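PDB 2X3H: K5 lyase, which cleaves glycosaminoglycan-type polysaccharide by a lyase (elimination) reaction, probably degrading the K5 capsule of the host bacterium as part of a trimeric phage tail spike. Local coordinates for residues Q262-N267 / K281-N286; N230-N235 / N255-D260. All coordinates share one frame; numbering follows the deposited sequence.

Contact 1: residues Q262-N267 / K281-N286; sequences QHVTYN and KGVMAN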
ATOM      1  N   GLN A 262      -4.156  21.522  11.495  1.00  6.16           N
ATOM      2  CA  GLN A 262      -4.646  20.847  12.706  1.00  6.28           C
ATOM      3  C   GLN A 262      -4.772  19.347  12.447  1.00  5.71           C
ATOM      4  O   GLN A 262      -4.314  18.527  13.243  1.00  6.34           O
ATOM      5  CB  GLN A 262      -5.980  21.412  13.198  1.00  7.11           C
ATOM      6  CG  GLN A 262      -6.386  20.878  14.567  1.00  7.99           C
ATOM      7  CD  GLN A 262      -7.625  21.561  15.121  1.00  8.07           C
ATOM      8  OE1 GLN A 262      -7.995  22.645  14.671  1.00  9.08           O
ATOM      9  NE2 GLN A 262      -8.277  20.922  16.101  1.00  9.16           N
ATOM     10  N   HIS A 263      -5.408  19.028  11.316  1.00  5.89           N
ATOM     11  CA  HIS A 263      -5.567  17.669  10.790  1.00  5.56           C
ATOM     12  C   HIS A 263      -5.202  17.775   9.307  1.00  6.14           C
ATOM     13  O   HIS A 263      -5.329  18.862   8.717  1.00  7.45           O
ATOM     14  CB  HIS A 263      -7.030  17.211  10.874  1.00  6.60           C
ATOM     15  CG  HIS A 263      -7.705  17.480  12.192  1.00  6.69           C
ATOM     16  ND1 HIS A 263      -7.424  16.771  13.343  1.00  8.92           N
ATOM     17  CD2 HIS A 263      -8.699  18.342  12.518  1.00  6.10           C
ATOM     18  CE1 HIS A 263      -8.199  17.198  14.324  1.00  6.96           C
ATOM     19  NE2 HIS A 263      -8.977  18.156  13.849  1.00  9.00           N
ATOM     20  N   VAL A 264      -4.720  16.688   8.701  1.00  5.94           N
ATOM     21  CA  VAL A 264      -4.414  16.742   7.270  1.00  5.14           C
ATOM     22  C   VAL A 264      -5.588  16.310   6.388  1.00  5.92           C
ATOM     23  O   VAL A 264      -6.029  17.088   5.544  1.00  5.35           O
ATOM     24  CB  VAL A 264      -3.095  16.016   6.902  1.00  5.44           C
ATOM     25  CG1 VAL A 264      -2.818  16.151   5.394  1.00  6.05           C
ATOM     26  CG2 VAL A 264      -1.965  16.634   7.678  1.00  6.84           C
ATOM     27  N   THR A 265      -6.089  15.085   6.582  1.00  4.73           N
ATOM     28  CA  THR A 265      -7.370  14.694   5.977  1.00  6.27           C
ATOM     29  C   THR A 265      -8.409  14.484   7.073  1.00  5.80           C
ATOM     30  O   THR A 265      -8.086  14.036   8.184  1.00  5.91           O
ATOM     31  CB  THR A 265      -7.260  13.449   5.077  1.00  6.63           C
ATOM     32  OG1 THR A 265      -6.995  12.292   5.870  1.00  8.59           O
ATOM     33  CG2 THR A 265      -6.163  13.627   4.036  1.00  6.11           C
ATOM     34  N   TYR A 266      -9.657  14.829   6.758  1.00  6.13           N
ATOM     35  CA  TYR A 266     -10.718  14.862   7.756  1.00  5.94           C
ATOM     36  C   TYR A 266     -12.003  14.334   7.130  1.00  5.99           C
ATOM     37  O   TYR A 266     -12.413  14.816   6.073  1.00  5.93           O
ATOM     38  CB  TYR A 266     -10.919  16.319   8.222  1.00  6.90           C
ATOM     39  CG  TYR A 266     -11.778  16.451   9.461  1.00  7.67           C
ATOM     40  CD1 TYR A 266     -13.169  16.490   9.368  1.00  9.09           C
ATOM     41  CD2 TYR A 266     -11.201  16.523  10.726  1.00  7.69           C
ATOM     42  CE1 TYR A 266     -13.966  16.604  10.505  1.00  9.29           C
ATOM     43  CE2 TYR A 266     -11.983  16.642  11.865  1.00  9.33           C
ATOM     44  CZ  TYR A 266     -13.367  16.680  11.751  1.00 10.16           C
ATOM     45  OH  TYR A 266     -14.145  16.791  12.891  1.00 11.55           O
ATOM     46  N   ASN A 267     -12.621  13.332   7.761  1.00  5.65           N
ATOM     47  CA  ASN A 267     -13.941  12.867   7.335  1.00  6.02           C
ATOM     48  C   ASN A 267     -14.978  13.323   8.347  1.00  6.19           C
ATOM     49  O   ASN A 267     -14.960  12.880   9.496  1.00  6.49           O
ATOM     50  CB  ASN A 267     -13.971  11.340   7.244  1.00  6.49           C
ATOM     51  CG  ASN A 267     -13.207  10.824   6.056  1.00  7.70           C
ATOM     52  OD1 ASN A 267     -12.918  11.571   5.124  1.00  8.76           O
ATOM     53  ND2 ASN A 267     -12.860   9.534   6.079  1.00  7.65           N
ATOM     54  N   LYS A 281      -5.236   7.767   0.065  1.00  7.86           N
ATOM     55  CA  LYS A 281      -3.928   7.115  -0.072  1.00  9.73           C
ATOM     56  C   LYS A 281      -2.771   8.089  -0.316  1.00  9.15           C
ATOM     57  O   LYS A 281      -2.812   8.931  -1.218  1.00  9.65           O
ATOM     58  CB  LYS A 281      -3.984   6.049  -1.166  1.00 12.00           C
ATOM     59  CG  LYS A 281      -4.393   6.582  -2.520  1.00 14.76           C
ATOM     60  CD  LYS A 281      -4.306   5.522  -3.624  1.00 16.36           C
ATOM     61  CE  LYS A 281      -3.606   6.091  -4.857  1.00 19.12           C
ATOM     62  NZ  LYS A 281      -3.448   5.083  -5.969  1.00 20.69           N
ATOM     63  N   GLY A 282      -1.715   7.940   0.473  1.00  6.38           N
ATOM     64  CA  GLY A 282      -0.565   8.827   0.348  1.00  6.17           C
ATOM     65  C   GLY A 282      -0.807  10.159   1.042  1.00  6.08           C
ATOM     66  O   GLY A 282      -1.030  11.175   0.389  1.00  7.67           O
ATOM     67  N   VAL A 283      -0.773  10.146   2.371  1.00  5.26           N
ATOM     68  CA  VAL A 283      -0.954  11.350   3.166  1.00  4.81           C
ATOM     69  C   VAL A 283       0.369  11.702   3.839  1.00  6.02           C
ATOM     70  O   VAL A 283       0.954  10.872   4.535  1.00  6.66           O
ATOM     71  CB  VAL A 283      -2.051  11.147   4.241  1.00  4.29           C
ATOM     72  CG1 VAL A 283      -2.193  12.399   5.128  1.00  5.26           C
ATOM     73  CG2 VAL A 283      -3.395  10.748   3.573  1.00  5.06           C
ATOM     74  N   MET A 284       0.854  12.918   3.595  1.00  5.03           N
ATOM     75  CA  MET A 284       2.073  13.417   4.223  1.00  5.26           C
ATOM     76  C   MET A 284       1.677  14.486   5.227  1.00  5.13           C
ATOM     77  O   MET A 284       1.226  15.572   4.837  1.00  5.99           O
ATOM     78  CB  MET A 284       3.000  14.031   3.165  1.00  6.18           C
ATOM     79  CG  MET A 284       4.147  14.833   3.755  1.00  7.06           C
ATOM     80  SD  MET A 284       5.240  13.817   4.771  1.00  7.51           S
ATOM     81  CE  MET A 284       5.844  12.671   3.533  1.00  6.29           C
ATOM     82  N   ALA A 285       1.842  14.173   6.509  1.00  4.94           N
ATOM     83  CA  ALA A 285       1.476  15.069   7.595  1.00  4.54           C
ATOM     84  C   ALA A 285       2.737  15.646   8.213  1.00  5.45           C
ATOM     85  O   ALA A 285       3.361  15.034   9.082  1.00  5.46           O
ATOM     86  CB  ALA A 285       0.634  14.330   8.640  1.00  6.13           C
ATOM     87  N   ASN A 286       3.123  16.817   7.717  1.00  5.10           N
ATOM     88  CA  ASN A 286       4.280  17.528   8.210  1.00  5.50           C
ATOM     89  C   ASN A 286       3.844  18.324   9.433  1.00  5.48           C
ATOM     90  O   ASN A 286       3.333  19.441   9.311  1.00  6.18           O
ATOM     91  CB  ASN A 286       4.819  18.432   7.091  1.00  5.46           C
ATOM     92  CG  ASN A 286       5.904  19.390   7.560  1.00  5.72           C
ATOM     93  OD1 ASN A 286       6.316  19.365   8.722  1.00  7.72           O
ATOM     94  ND2 ASN A 286       6.368  20.252   6.646  1.00  7.57           N
TER
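Val264 sends its two methyls to different residues of strand 281-286, and most of this contact hangs on that fork. CG2 presses on Ala285, 3.6 Å from its CB and 3.8 Å from its CA, so the small side chain receives the methyl close against its own backbone. The other branch, CG1, meets Val283 CG1 at 3.8 Å and lies beside the carbonyl of the intervening Met284. Each of these two valine methyls stands anti to its own backbone N (chi1 -178° for Val264, 177° for Val283), and the two side chains run past one another in opposite directions, touching along their flanks rather than end on. Val256 also packs on Val264.

Packing slackens one residue further on. Thr265 reaches Val283 through methyls alone, CG2 to CG2 at 4.0 Å and tip to tip, the one touch its side chain makes on 281-286. No hydrogen bond crosses between the segments; the nearest CA pair, Val264 and Ala285, stands 6.1 Å apart. Every residue that touches is buried, so the slack side faces more protein: Val293 lies against both Thr265 and Val283. Past the corner, the partly exposed Tyr266 sets its ring edge-to-face with Phe239, well away from 281-286. On the far side of strand 281-286, Met284 turns from the interior and packs on Asn277 of the second subunit.

The chain turns a corner at Val264 and Thr265, which brings Val264 inward while its backbone bonds to neighbouring coils at Ala241, Val242 and Ala292. Small beta-branched side chains from such a corner, meeting inward-facing residues of a strand on another wall, are the makings of the hydrophobic interior of a parallel beta-helix, the fold of many phage tail spikes.

Contact 2: residues N230-N235 / N255-D260; sequences NVIAKN and NVIGAD
Strands 230-234 and 255-259 form a parallel beta pairing between successive coils of the beta-helix, in register, the first three pairs identical (Asn, Val, Ile). Their axes lie 4.7 Å apart and diverge by only 6°. Five backbone hydrogen bonds join them, from Val231 N to Asn255 O (3.0 Å) through to Asn235 N to Ala259 O (2.8 Å); the bond from Ile257 N to Val231 O is almost straight.

Side chains stack in matching rows. Val231 lies beside Val256 on the face that also carries Ala233, and Ile232 CG1 comes 4.3 Å from Ile257 CD1 on the other. Lys234 CG, anti to the carbonyl carbon (chi1 -67°), rests 4.1 Å from Ala259 CB; beyond it the extended chain leads away to a salt bridge with Asp195 of the second subunit. At the end of the pairing Asn235 and Asp260 point the same way, the amide and carboxylate planes 11° apart, with Asn235 ND2 3.4 Å from Asp260 CB.

Val256 and Ala233 face the interior against Ala241, while Ile232 and Ile257 pack on Leu227 of the second subunit. Backbone bonds to Ile202 and Gly204 extend the pairing on one flank, and strand 279-286 adjoins 252-259 on the other.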
ATOM      1  N   ASN A 230      -2.912  15.343  -5.424  1.00  6.82           N
ATOM      2  CA  ASN A 230      -1.813  16.316  -5.467  1.00  7.17           C
ATOM      3  C   ASN A 230      -2.208  17.674  -4.863  1.00  7.31           C
ATOM      4  O   ASN A 230      -2.338  18.677  -5.581  1.00  7.28           O
ATOM      5  CB  ASN A 230      -1.286  16.479  -6.914  1.00  7.50           C
ATOM      6  CG  ASN A 230      -0.529  15.236  -7.424  1.00  9.96           C
ATOM      7  OD1 ASN A 230      -0.594  14.888  -8.614  1.00 12.44           O
ATOM      8  ND2 ASN A 230       0.193  14.578  -6.532  1.00  8.83           N
ATOM      9  N   VAL A 231      -2.381  17.693  -3.539  1.00  5.71           N
ATOM     10  CA  VAL A 231      -2.757  18.903  -2.785  1.00  5.76           C
ATOM     11  C   VAL A 231      -1.643  19.253  -1.803  1.00  6.45           C
ATOM     12  O   VAL A 231      -1.101  18.369  -1.136  1.00  6.82           O
ATOM     13  CB  VAL A 231      -4.060  18.670  -1.993  1.00  6.29           C
ATOM     14  CG1 VAL A 231      -4.426  19.887  -1.152  1.00  6.53           C
ATOM     15  CG2 VAL A 231      -5.191  18.309  -2.950  1.00  7.17           C
ATOM     16  N   ILE A 232      -1.293  20.535  -1.720  1.00  5.07           N
ATOM     17  CA  ILE A 232      -0.304  20.999  -0.749  1.00  5.67           C
ATOM     18  C   ILE A 232      -0.928  22.145   0.024  1.00  6.15           C
ATOM     19  O   ILE A 232      -1.174  23.222  -0.538  1.00  7.02           O
ATOM     20  CB  ILE A 232       1.012  21.479  -1.416  1.00  6.05           C
ATOM     21  CG1 ILE A 232       1.558  20.412  -2.381  1.00  6.83           C
ATOM     22  CG2 ILE A 232       2.025  21.848  -0.341  1.00  6.92           C
ATOM     23  CD1 ILE A 232       2.847  20.804  -3.109  1.00  6.73           C
ATOM     24  N   ALA A 233      -1.215  21.913   1.300  1.00  5.65           N
ATOM     25  CA  ALA A 233      -1.937  22.897   2.105  1.00  5.22           C
ATOM     26  C   ALA A 233      -1.120  23.276   3.319  1.00  6.77           C
ATOM     27  O   ALA A 233      -0.593  22.400   4.001  1.00  7.07           O
ATOM     28  CB  ALA A 233      -3.288  22.320   2.541  1.00  6.12           C
ATOM     29  N   LYS A 234      -1.038  24.579   3.597  1.00  6.42           N
ATOM     30  CA  LYS A 234      -0.244  25.063   4.720  1.00  6.72           C
ATOM     31  C   LYS A 234      -1.064  25.830   5.752  1.00  7.05           C
ATOM     32  O   LYS A 234      -1.791  26.768   5.411  1.00  7.07           O
ATOM     33  CB  LYS A 234       0.914  25.919   4.206  1.00  8.65           C
ATOM     34  CG  LYS A 234       1.904  25.069   3.427  1.00 10.42           C
ATOM     35  CD  LYS A 234       3.018  25.859   2.810  1.00 12.29           C
ATOM     36  CE  LYS A 234       4.056  24.881   2.248  1.00 12.77           C
ATOM     37  NZ  LYS A 234       4.927  25.544   1.262  1.00 13.91           N
ATOM     38  N   ASN A 235      -0.944  25.404   7.009  1.00  7.12           N
ATOM     39  CA  ASN A 235      -1.458  26.131   8.167  1.00  8.21           C
ATOM     40  C   ASN A 235      -2.970  26.162   8.322  1.00  8.09           C
ATOM     41  O   ASN A 235      -3.493  27.012   9.042  1.00  8.34           O
ATOM     42  CB  ASN A 235      -0.965  27.582   8.187  1.00 10.51           C
ATOM     43  CG  ASN A 235       0.528  27.706   8.016  1.00 14.11           C
ATOM     44  OD1 ASN A 235       0.991  28.389   7.103  1.00 17.82           O
ATOM     45  ND2 ASN A 235       1.285  27.088   8.907  1.00 15.29           N
ATOM     46  N   ASN A 255      -2.185  11.657  -2.518  1.00  6.37           N
ATOM     47  CA  ASN A 255      -1.037  12.581  -2.566  1.00  6.20           C
ATOM     48  C   ASN A 255      -1.352  13.937  -1.951  1.00  5.90           C
ATOM     49  O   ASN A 255      -1.338  14.980  -2.627  1.00  5.49           O
ATOM     50  CB  ASN A 255      -0.547  12.761  -4.004  1.00  7.58           C
ATOM     51  CG  ASN A 255       0.235  11.569  -4.517  1.00 10.25           C
ATOM     52  OD1 ASN A 255       0.505  10.615  -3.786  1.00 10.32           O
ATOM     53  ND2 ASN A 255       0.606  11.622  -5.786  1.00 12.43           N
ATOM     54  N   VAL A 256      -1.635  13.912  -0.660  1.00  4.51           N
ATOM     55  CA  VAL A 256      -1.974  15.126   0.074  1.00  4.70           C
ATOM     56  C   VAL A 256      -0.857  15.464   1.050  1.00  5.19           C
ATOM     57  O   VAL A 256      -0.487  14.631   1.874  1.00  5.21           O
ATOM     58  CB  VAL A 256      -3.290  14.923   0.841  1.00  4.73           C
ATOM     59  CG1 VAL A 256      -3.660  16.174   1.642  1.00  5.47           C
ATOM     60  CG2 VAL A 256      -4.411  14.587  -0.151  1.00  5.90           C
ATOM     61  N   ILE A 257      -0.319  16.682   0.943  1.00  4.22           N
ATOM     62  CA  ILE A 257       0.656  17.193   1.909  1.00  4.88           C
ATOM     63  C   ILE A 257      -0.009  18.293   2.727  1.00  4.71           C
ATOM     64  O   ILE A 257      -0.528  19.266   2.160  1.00  5.43           O
ATOM     65  CB  ILE A 257       1.897  17.800   1.208  1.00  6.13           C
ATOM     66  CG1 ILE A 257       2.563  16.774   0.299  1.00  6.26           C
ATOM     67  CG2 ILE A 257       2.878  18.399   2.238  1.00  6.77           C
ATOM     68  CD1 ILE A 257       3.798  17.306  -0.439  1.00  7.27           C
ATOM     69  N   GLY A 258      -0.009  18.137   4.048  1.00  4.41           N
ATOM     70  CA  GLY A 258      -0.477  19.195   4.945  1.00  4.82           C
ATOM     71  C   GLY A 258       0.671  19.554   5.854  1.00  5.59           C
ATOM     72  O   GLY A 258       1.232  18.680   6.516  1.00  6.24           O
ATOM     73  N   ALA A 259       1.050  20.832   5.859  1.00  5.09           N
ATOM     74  CA  ALA A 259       2.092  21.325   6.746  1.00  6.11           C
ATOM     75  C   ALA A 259       1.502  22.243   7.811  1.00  6.22           C
ATOM     76  O   ALA A 259       0.784  23.201   7.493  1.00  6.68           O
ATOM     77  CB  ALA A 259       3.187  22.047   5.945  1.00  6.15           C
ATOM     78  N   ASP A 260       1.800  21.942   9.076  1.00  6.43           N
ATOM     79  CA  ASP A 260       1.318  22.735  10.221  1.00  6.88           C
ATOM     80  C   ASP A 260      -0.210  22.950  10.252  1.00  6.68           C
ATOM     81  O   ASP A 260      -0.700  23.988  10.719  1.00  7.59           O
ATOM     82  CB  ASP A 260       2.064  24.076  10.275  1.00  8.42           C
ATOM     83  CG  ASP A 260       3.583  23.895  10.186  1.00 11.09           C
ATOM     84  OD1 ASP A 260       4.160  23.292  11.110  1.00 12.55           O
ATOM     85  OD2 ASP A 260       4.191  24.346   9.195  1.00 13.56           O
TER

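How the contacts relate
Following the chain from the N terminus, contact 2 closes first: after 230-235 the chain travels round one coil, through strand 242-245, and comes back as 255-260. It then bends through 262-267, forms strand 266-268, and returns as 281-286, closing contact 1. The two loops follow in series, neither nested nor crossed. Strand 281-286 continues the pairing begun in contact 2, with probable hydrogen bonds from Met284 N to Val256 O (2.8 Å) and from Asn286 N to Gly258 O (2.9 Å). Contact 2 thus joins coils along one wall, whereas contact 1 spans the interior between that wall and a corner, and both lie beside the second subunit.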